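Local coordinates for Cag pathogenicity island protein (Cag10) (Helicobacter pylori 26695, PDB 6IQT), which is a VirB8 homologue that probably serves as a membrane-anchored inner-membrane component of the type IV secretion system encoded by the cag pathogenicity island, at residues A29-A34 / F152-F157. Numbering follows the deposited sequence.
Sequences AVVDSA and FGFKVF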
loop_
_atom_site.group_PDB
_atom_site.type_symbol
_atom_site.label_atom_id
_atom_site.label_comp_id
_atom_site.label_asym_id
_atom_site.label_seq_id
_atom_site.Cartn_x
_atom_site.Cartn_y
_atom_site.Cartn_z
ATOM N N ALA A 29 11.955 0.745 19.201
ATOM C CA ALA A 29 13.388 0.951 19.075
ATOM C C ALA A 29 13.762 -0.200 18.161
ATOM O O ALA A 29 14.228 0.017 17.040
ATOM C CB ALA A 29 14.177 0.913 20.396
ATOM N N VAL A 30 13.476 -1.427 18.611
ATOM C CA VAL A 30 13.769 -2.603 17.790
ATOM C C VAL A 30 12.834 -2.652 16.586
ATOM O O VAL A 30 13.266 -2.911 15.458
ATOM C CB VAL A 30 13.679 -3.894 18.635
ATOM C CG1 VAL A 30 13.665 -5.123 17.740
ATOM C CG2 VAL A 30 14.843 -3.980 19.603
ATOM N N VAL A 31 11.542 -2.393 16.803
ATOM C CA VAL A 31 10.592 -2.375 15.693
ATOM C C VAL A 31 11.006 -1.324 14.672
ATOM O O VAL A 31 11.030 -1.577 13.458
ATOM C CB VAL A 31 9.159 -2.129 16.212
ATOM C CG1 VAL A 31 8.223 -1.703 15.071
ATOM C CG2 VAL A 31 8.605 -3.389 16.875
ATOM N N ASP A 32 11.347 -0.130 15.153
ATOM C CA ASP A 32 11.667 0.966 14.246
ATOM C C ASP A 32 12.953 0.689 13.472
ATOM O O ASP A 32 13.030 0.995 12.278
ATOM C CB ASP A 32 11.764 2.285 15.024
ATOM C CG ASP A 32 10.391 2.760 15.563
ATOM O OD1 ASP A 32 9.359 2.106 15.320
ATOM O OD2 ASP A 32 10.336 3.811 16.226
ATOM N N SER A 33 13.970 0.111 14.133
ATOM C CA SER A 33 15.211 -0.256 13.442
ATOM C C SER A 33 14.970 -1.331 12.389
ATOM O O SER A 33 15.525 -1.271 11.281
ATOM C CB SER A 33 16.259 -0.751 14.449
ATOM O OG SER A 33 16.590 0.268 15.374
ATOM N N ALA A 34 14.202 -2.365 12.743
ATOM C CA ALA A 34 13.900 -3.422 11.780
ATOM C C ALA A 34 13.126 -2.871 10.590
ATOM O O ALA A 34 13.400 -3.222 9.430
ATOM C CB ALA A 34 13.107 -4.544 12.472
ATOM N N PHE A 152 16.175 -10.990 16.021
ATOM C CA PHE A 152 15.042 -11.040 16.931
ATOM C C PHE A 152 13.754 -11.459 16.228
ATOM O O PHE A 152 12.683 -11.414 16.837
ATOM C CB PHE A 152 14.886 -9.685 17.639
ATOM C CG PHE A 152 16.086 -9.307 18.489
ATOM C CD1 PHE A 152 16.781 -10.274 19.201
ATOM C CD2 PHE A 152 16.540 -8.001 18.543
ATOM C CE1 PHE A 152 17.896 -9.943 19.978
ATOM C CE2 PHE A 152 17.657 -7.668 19.307
ATOM C CZ PHE A 152 18.336 -8.645 20.021
ATOM N N GLY A 153 13.844 -11.887 14.973
ATOM C CA GLY A 153 12.691 -12.428 14.272
ATOM C C GLY A 153 11.556 -11.462 13.974
ATOM O O GLY A 153 10.389 -11.849 14.066
ATOM N N PHE A 154 11.861 -10.214 13.618
ATOM C CA PHE A 154 10.834 -9.305 13.104
ATOM C C PHE A 154 10.364 -9.795 11.738
ATOM O O PHE A 154 11.185 -9.952 10.826
ATOM C CB PHE A 154 11.417 -7.898 13.000
ATOM C CG PHE A 154 10.478 -6.864 12.452
ATOM C CD1 PHE A 154 9.654 -6.141 13.299
ATOM C CD2 PHE A 154 10.482 -6.546 11.103
ATOM C CE1 PHE A 154 8.817 -5.154 12.808
ATOM C CE2 PHE A 154 9.639 -5.551 10.603
ATOM C CZ PHE A 154 8.802 -4.865 11.458
ATOM N N LYS A 155 9.055 -10.040 11.583
ATOM C CA LYS A 155 8.525 -10.573 10.327
ATOM C C LYS A 155 7.386 -9.722 9.780
ATOM O O LYS A 155 6.398 -9.484 10.476
ATOM C CB LYS A 155 8.033 -12.006 10.502
ATOM C CG LYS A 155 9.111 -12.974 10.985
ATOM C CD LYS A 155 10.187 -13.168 9.939
ATOM C CE LYS A 155 11.206 -14.206 10.455
ATOM N NZ LYS A 155 12.335 -14.465 9.505
ATOM N N VAL A 156 7.504 -9.317 8.508
ATOM C CA VAL A 156 6.463 -8.562 7.813
ATOM C C VAL A 156 5.467 -9.537 7.197
ATOM O O VAL A 156 5.858 -10.502 6.531
ATOM C CB VAL A 156 7.075 -7.652 6.732
ATOM C CG1 VAL A 156 5.982 -6.932 5.935
ATOM C CG2 VAL A 156 8.039 -6.641 7.382
ATOM N N PHE A 157 4.173 -9.275 7.399
ATOM C CA PHE A 157 3.127 -10.134 6.856
ATOM C C PHE A 157 2.378 -9.511 5.701
ATOM O O PHE A 157 1.754 -10.242 4.925
ATOM C CB PHE A 157 2.109 -10.498 7.944
ATOM C CG PHE A 157 2.597 -11.546 8.890
ATOM C CD1 PHE A 157 3.614 -11.260 9.801
ATOM C CD2 PHE A 157 2.042 -12.820 8.881
ATOM C CE1 PHE A 157 4.078 -12.241 10.687
ATOM C CE2 PHE A 157 2.494 -13.802 9.770
ATOM C CZ PHE A 157 3.514 -13.509 10.674
#
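A34 rests its methyl group on one face of the F154 ring, a CH-pi contact in which CB lies 3.7 Å from the ring centroid and 22° off the normal. The methyl is displaced toward the rim, nearest CG of F154 at 3.5 Å. With CG anti to the backbone N (chi1 179°), the F154 ring reaches from the strand to the helix; Y135 of the adjacent strand 125-137 stacks with the same ring.

Apolar contacts between valine methyls and the two phenylalanine rings extend the interface. CG1 of V31 meets CE1 of F154 at 4.2 Å, the two side chains crossing at about a right angle, and V31 also reaches Y135 and F137. One turn before A34, CG1 of V30 approaches CD2 of F152 obliquely, at 4.1 Å, near the exposed margin.

A29, the N-cap residue, offers its carbonyl O to both the backbone N and OG of S33, each 2.9 Å away and on opposite faces of the carbonyl plane.

Through the apolar contacts the first turn of helix 30-43 packs on the start of strand 154-163, outermost in the sheet of this chain, and on the loop before it. Such helix-on-sheet layering belongs to the NTF2-like fold of VirB8 proteins, here in the soluble domain, probably periplasmic, of a membrane protein.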